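Local atomic coordinates of type II restriction enzyme AgeI (Thalassobius gelatinovorus, PDB entry 5DWA), a protein that recognizes the double-stranded DNA sequence 5'-ACCGGT-3' and cuts each strand after the first A, as a type II restriction endonuclease. Residues D18-F32 against I47-A61. Residues are numbered along the deposited sequence; the frame is centred on the assembly and turned at random.
Sequences DNVSEEQYQQISDYF and IGQAFVMATEVCPDA
The amide oxygen of Gln-24, OE1, lies near Cys-58 SG and accepts a hydrogen bond from Ser-21 N (2.9 Å) and a weak one from the Ser-21 hydroxyl. Gln-24 N returns a bond to Ser-21 OG at 3.0 Å, and this reciprocal pairing is a capping box at the start of helix 22-36. That helix packs almost antiparallel on helix 43-57, their axes crossing at 160° in the short segments, an example of how a helical hairpin can join a polar cap to an apolar seam. The glutamine of the box serves both: Gln-24 CB meets Cys-58 SG at 3.6 Å, while its CB and CG pass alongside Val-57 CG1. Cut back to an alanine here, the side chain would keep its CB on the sulfur but would probably leave Ser-21 N without its acceptor and open a gap beside Val-57 CG1. Further along, Ile-28 CD1 reaches between Ala-54 CB and that same sulfur. With CG anti to the backbone N (chi1 -179°), Met-53 lays CG off-centre over the Tyr-31 ring in a CH-pi contact; the bend at chi2 (-93°) then brings SD obliquely beside it as a Met-aromatic pair. The edge of this ring meets Ala-50 CA, whereas Phe-32 presses CD1 onto Ala-50 CB at 3.4 Å and also touches Leu-71 and Ile-74 of helix 63-78, a third helix. Ahead of the cap, water joins Asn-19 to the type I turn after helix 43-57: one molecule donates to Asn-19 O and accepts from Asp-60 N, and a second accepts from Asn-19 ND2 at 2.9 Å and donates to Asp-60 O at 2.8 Å.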
loop_
_atom_site.group_PDB
_atom_site.type_symbol
_atom_site.label_atom_id
_atom_site.label_comp_id
_atom_site.label_asym_id
_atom_site.label_seq_id
_atom_site.Cartn_x
_atom_site.Cartn_y
_atom_site.Cartn_z
ATOM N N ASP A 18 29.121 -4.486 -3.325
ATOM C CA ASP A 18 30.354 -3.713 -3.204
ATOM C C ASP A 18 30.732 -3.412 -1.762
ATOM O O ASP A 18 29.868 -3.141 -0.928
ATOM C CB ASP A 18 30.223 -2.397 -3.975
ATOM C CG ASP A 18 29.840 -2.607 -5.422
ATOM O OD1 ASP A 18 30.454 -3.475 -6.077
ATOM O OD2 ASP A 18 28.925 -1.907 -5.904
ATOM N N ASN A 19 32.035 -3.453 -1.489
ATOM C CA ASN A 19 32.600 -3.145 -0.173
ATOM C C ASN A 19 32.046 -4.007 0.954
ATOM O O ASN A 19 31.896 -3.553 2.091
ATOM C CB ASN A 19 32.408 -1.662 0.141
ATOM C CG ASN A 19 33.248 -0.778 -0.758
ATOM O OD1 ASN A 19 34.479 -0.795 -0.683
ATOM N ND2 ASN A 19 32.595 -0.027 -1.631
ATOM N N VAL A 20 31.745 -5.257 0.621
ATOM C CA VAL A 20 31.441 -6.278 1.610
ATOM C C VAL A 20 32.256 -7.508 1.257
ATOM O O VAL A 20 32.144 -8.027 0.151
ATOM C CB VAL A 20 29.946 -6.648 1.641
ATOM C CG1 VAL A 20 29.687 -7.740 2.676
ATOM C CG2 VAL A 20 29.099 -5.420 1.930
ATOM N N SER A 21 33.087 -7.959 2.185
ATOM C CA SER A 21 33.869 -9.166 1.959
ATOM C C SER A 21 33.077 -10.383 2.412
ATOM O O SER A 21 32.110 -10.258 3.171
ATOM C CB SER A 21 35.203 -9.094 2.701
ATOM O OG SER A 21 35.011 -9.148 4.100
ATOM N N GLU A 22 33.491 -11.561 1.958
ATOM C CA GLU A 22 32.898 -12.804 2.438
ATOM C C GLU A 22 32.942 -12.869 3.961
ATOM O O GLU A 22 31.993 -13.315 4.600
ATOM C CB GLU A 22 33.619 -14.017 1.839
ATOM C CG GLU A 22 33.299 -14.287 0.378
ATOM C CD GLU A 22 32.011 -15.073 0.194
ATOM O OE1 GLU A 22 31.341 -15.374 1.206
ATOM O OE2 GLU A 22 31.670 -15.399 -0.963
ATOM N N GLU A 23 34.041 -12.402 4.545
ATOM C CA GLU A 23 34.220 -12.475 5.991
ATOM C C GLU A 23 33.307 -11.495 6.727
ATOM O O GLU A 23 32.770 -11.822 7.784
ATOM C CB GLU A 23 35.681 -12.213 6.363
ATOM C CG GLU A 23 36.690 -12.986 5.522
ATOM C CD GLU A 23 37.284 -12.148 4.408
ATOM O OE1 GLU A 23 38.179 -11.328 4.696
ATOM O OE2 GLU A 23 36.849 -12.306 3.247
ATOM N N GLN A 24 33.141 -10.300 6.169
ATOM C CA GLN A 24 32.232 -9.316 6.751
ATOM C C GLN A 24 30.793 -9.806 6.666
ATOM O O GLN A 24 30.018 -9.653 7.610
ATOM C CB GLN A 24 32.374 -7.970 6.046
ATOM C CG GLN A 24 33.637 -7.211 6.419
ATOM C CD GLN A 24 33.911 -6.044 5.488
ATOM O OE1 GLN A 24 33.520 -6.057 4.320
ATOM N NE2 GLN A 24 34.592 -5.027 6.003
ATOM N N TYR A 25 30.449 -10.401 5.527
ATOM C CA TYR A 25 29.124 -10.985 5.334
ATOM C C TYR A 25 28.849 -12.046 6.399
ATOM O O TYR A 25 27.785 -12.055 7.020
ATOM C CB TYR A 25 28.991 -11.580 3.922
ATOM C CG TYR A 25 27.609 -12.125 3.622
ATOM C CD1 TYR A 25 26.673 -11.368 2.934
ATOM C CD2 TYR A 25 27.235 -13.393 4.050
ATOM C CE1 TYR A 25 25.411 -11.867 2.667
ATOM C CE2 TYR A 25 25.973 -13.893 3.795
ATOM C CZ TYR A 25 25.064 -13.127 3.107
ATOM O OH TYR A 25 23.808 -13.636 2.847
ATOM N N GLN A 26 29.807 -12.940 6.622
ATOM C CA GLN A 26 29.623 -13.974 7.641
ATOM C C GLN A 26 29.461 -13.382 9.037
ATOM O O GLN A 26 28.690 -13.891 9.841
ATOM C CB GLN A 26 30.794 -14.966 7.623
ATOM C CG GLN A 26 30.524 -16.240 8.417
ATOM C CD GLN A 26 29.398 -17.066 7.818
ATOM O OE1 GLN A 26 29.450 -17.448 6.652
ATOM N NE2 GLN A 26 28.371 -17.340 8.615
ATOM N N GLN A 27 30.191 -12.304 9.320
ATOM C CA GLN A 27 30.071 -11.624 10.610
ATOM C C GLN A 27 28.654 -11.101 10.800
ATOM O O GLN A 27 28.055 -11.260 11.864
ATOM C CB GLN A 27 31.063 -10.464 10.720
ATOM C CG GLN A 27 32.524 -10.863 10.801
ATOM C CD GLN A 27 33.445 -9.660 10.753
ATOM O OE1 GLN A 27 34.393 -9.618 9.970
ATOM N NE2 GLN A 27 33.166 -8.669 11.592
ATOM N N ILE A 28 28.126 -10.472 9.755
ATOM C CA ILE A 28 26.773 -9.942 9.804
ATOM C C ILE A 28 25.779 -11.087 9.967
ATOM O O ILE A 28 24.864 -11.018 10.784
ATOM C CB ILE A 28 26.448 -9.134 8.537
ATOM C CG1 ILE A 28 27.335 -7.886 8.463
ATOM C CG2 ILE A 28 24.970 -8.738 8.509
ATOM C CD1 ILE A 28 27.356 -7.207 7.097
ATOM N N SER A 29 25.979 -12.149 9.193
ATOM C CA SER A 29 25.105 -13.311 9.264
ATOM C C SER A 29 25.130 -13.940 10.656
ATOM O O SER A 29 24.085 -14.289 11.203
ATOM C CB SER A 29 25.505 -14.342 8.206
ATOM O OG SER A 29 24.580 -15.413 8.178
ATOM N N ASP A 30 26.323 -14.070 11.231
ATOM C CA ASP A 30 26.481 -14.675 12.552
ATOM C C ASP A 30 25.769 -13.897 13.656
ATOM O O ASP A 30 25.320 -14.481 14.644
ATOM C CB ASP A 30 27.965 -14.812 12.913
ATOM C CG ASP A 30 28.671 -15.892 12.105
ATOM O OD1 ASP A 30 27.979 -16.694 11.443
ATOM O OD2 ASP A 30 29.920 -15.938 12.145
ATOM N N TYR A 31 25.680 -12.581 13.495
ATOM C CA TYR A 31 24.965 -11.750 14.461
ATOM C C TYR A 31 23.455 -11.845 14.255
ATOM O O TYR A 31 22.690 -11.984 15.203
ATOM C CB TYR A 31 25.419 -10.294 14.354
ATOM C CG TYR A 31 24.663 -9.351 15.260
ATOM C CD1 TYR A 31 24.786 -9.442 16.639
ATOM C CD2 TYR A 31 23.833 -8.368 14.740
ATOM C CE1 TYR A 31 24.099 -8.576 17.481
ATOM C CE2 TYR A 31 23.142 -7.501 15.573
ATOM C CZ TYR A 31 23.280 -7.613 16.940
ATOM O OH TYR A 31 22.598 -6.751 17.767
ATOM N N PHE A 32 23.044 -11.804 12.994
ATOM C CA PHE A 32 21.631 -11.649 12.647
ATOM C C PHE A 32 20.836 -12.958 12.656
ATOM O O PHE A 32 19.729 -13.001 13.184
ATOM C CB PHE A 32 21.536 -10.975 11.276
ATOM C CG PHE A 32 20.129 -10.732 10.787
ATOM C CD1 PHE A 32 19.172 -10.147 11.602
ATOM C CD2 PHE A 32 19.789 -11.051 9.478
ATOM C CE1 PHE A 32 17.890 -9.903 11.126
ATOM C CE2 PHE A 32 18.514 -10.810 8.993
ATOM C CZ PHE A 32 17.563 -10.244 9.811
ATOM N N ILE A 47 16.041 -6.925 13.158
ATOM C CA ILE A 47 16.439 -6.340 11.887
ATOM C C ILE A 47 17.052 -4.956 12.091
ATOM O O ILE A 47 18.082 -4.626 11.501
ATOM C CB ILE A 47 15.236 -6.253 10.932
ATOM C CG1 ILE A 47 14.667 -7.644 10.643
ATOM C CG2 ILE A 47 15.613 -5.556 9.623
ATOM C CD1 ILE A 47 13.243 -7.591 10.132
ATOM N N GLY A 48 16.425 -4.161 12.959
ATOM C CA GLY A 48 16.890 -2.814 13.231
ATOM C C GLY A 48 18.300 -2.807 13.780
ATOM O O GLY A 48 19.167 -2.078 13.283
ATOM N N GLN A 49 18.537 -3.627 14.799
ATOM C CA GLN A 49 19.861 -3.681 15.413
ATOM C C GLN A 49 20.873 -4.317 14.469
ATOM O O GLN A 49 22.016 -3.871 14.397
ATOM C CB GLN A 49 19.820 -4.429 16.755
ATOM C CG GLN A 49 19.011 -3.729 17.852
ATOM C CD GLN A 49 19.428 -2.276 18.099
ATOM O OE1 GLN A 49 20.597 -1.912 17.956
ATOM N NE2 GLN A 49 18.461 -1.441 18.468
ATOM N N ALA A 50 20.460 -5.336 13.709
ATOM C CA ALA A 50 21.364 -5.927 12.736
ATOM C C ALA A 50 21.776 -4.924 11.657
ATOM O O ALA A 50 22.898 -4.963 11.149
ATOM C CB ALA A 50 20.733 -7.148 12.106
ATOM N N PHE A 51 20.874 -4.018 11.299
ATOM C CA PHE A 51 21.213 -3.018 10.301
ATOM C C PHE A 51 22.253 -2.035 10.828
ATOM O O PHE A 51 23.190 -1.662 10.120
ATOM C CB PHE A 51 19.957 -2.270 9.838
ATOM C CG PHE A 51 20.216 -1.271 8.741
ATOM C CD1 PHE A 51 20.799 -1.672 7.545
ATOM C CD2 PHE A 51 19.853 0.061 8.891
ATOM C CE1 PHE A 51 21.030 -0.756 6.525
ATOM C CE2 PHE A 51 20.080 0.983 7.880
ATOM C CZ PHE A 51 20.664 0.572 6.690
ATOM N N VAL A 52 22.080 -1.605 12.073
ATOM C CA VAL A 52 23.042 -0.703 12.696
ATOM C C VAL A 52 24.404 -1.392 12.798
ATOM O O VAL A 52 25.444 -0.791 12.511
ATOM C CB VAL A 52 22.561 -0.263 14.081
ATOM C CG1 VAL A 52 23.639 0.529 14.808
ATOM C CG2 VAL A 52 21.296 0.573 13.958
ATOM N N MET A 53 24.379 -2.666 13.171
ATOM C CA MET A 53 25.590 -3.472 13.224
ATOM C C MET A 53 26.217 -3.625 11.840
ATOM O O MET A 53 27.417 -3.411 11.666
ATOM C CB MET A 53 25.285 -4.846 13.836
ATOM C CG MET A 53 26.490 -5.775 13.967
ATOM S SD MET A 53 26.656 -6.838 12.523
ATOM C CE MET A 53 27.975 -7.922 13.088
ATOM N N ALA A 54 25.405 -3.983 10.848
ATOM C CA ALA A 54 25.941 -4.256 9.512
ATOM C C ALA A 54 26.583 -3.030 8.877
ATOM O O ALA A 54 27.588 -3.144 8.178
ATOM C CB ALA A 54 24.843 -4.804 8.591
ATOM N N THR A 55 25.987 -1.858 9.098
ATOM C CA THR A 55 26.535 -0.639 8.529
ATOM C C THR A 55 27.804 -0.200 9.244
ATOM O O THR A 55 28.603 0.549 8.687
ATOM C CB THR A 55 25.513 0.514 8.560
ATOM O OG1 THR A 55 24.972 0.647 9.878
ATOM C CG2 THR A 55 24.386 0.231 7.577
ATOM N N GLU A 56 27.993 -0.670 10.470
ATOM C CA GLU A 56 29.231 -0.377 11.173
ATOM C C GLU A 56 30.321 -1.372 10.768
ATOM O O GLU A 56 31.488 -1.004 10.670
ATOM C CB GLU A 56 28.992 -0.371 12.682
ATOM C CG GLU A 56 28.222 0.878 13.130
ATOM C CD GLU A 56 27.874 0.883 14.602
ATOM O OE1 GLU A 56 28.271 -0.060 15.317
ATOM O OE2 GLU A 56 27.202 1.837 15.047
ATOM N N VAL A 57 29.938 -2.616 10.488
ATOM C CA VAL A 57 30.885 -3.607 9.971
ATOM C C VAL A 57 31.327 -3.243 8.558
ATOM O O VAL A 57 32.490 -3.410 8.190
ATOM C CB VAL A 57 30.276 -5.030 9.953
ATOM C CG1 VAL A 57 31.193 -6.015 9.221
ATOM C CG2 VAL A 57 29.998 -5.499 11.360
ATOM N N CYS A 58 30.384 -2.743 7.765
ATOM C CA CYS A 58 30.645 -2.392 6.376
ATOM C C CYS A 58 30.272 -0.944 6.092
ATOM O O CYS A 58 29.283 -0.668 5.407
ATOM C CB CYS A 58 29.876 -3.324 5.439
ATOM S SG CYS A 58 30.329 -5.066 5.644
ATOM N N PRO A 59 31.076 -0.005 6.602
ATOM C CA PRO A 59 30.714 1.414 6.494
ATOM C C PRO A 59 30.785 1.980 5.077
ATOM O O PRO A 59 30.199 3.035 4.825
ATOM C CB PRO A 59 31.737 2.101 7.401
ATOM C CG PRO A 59 32.911 1.174 7.428
ATOM C CD PRO A 59 32.354 -0.210 7.310
ATOM N N ASP A 60 31.483 1.305 4.168
ATOM C CA ASP A 60 31.598 1.800 2.802
ATOM C C ASP A 60 30.597 1.136 1.869
ATOM O O ASP A 60 30.485 1.504 0.698
ATOM C CB ASP A 60 33.018 1.592 2.279
ATOM C CG ASP A 60 34.034 2.428 3.026
ATOM O OD1 ASP A 60 33.664 3.521 3.506
ATOM O OD2 ASP A 60 35.199 1.993 3.135
ATOM N N ALA A 61 29.870 0.157 2.392
ATOM C CA ALA A 61 28.878 -0.545 1.598
ATOM C C ALA A 61 27.646 0.331 1.447
ATOM O O ALA A 61 27.420 1.239 2.252
ATOM C CB ALA A 61 28.519 -1.872 2.236
HETATM O O HOH W 1 32.463 -1.410 3.920
HETATM O O HOH W 2 29.736 0.532 -1.844
#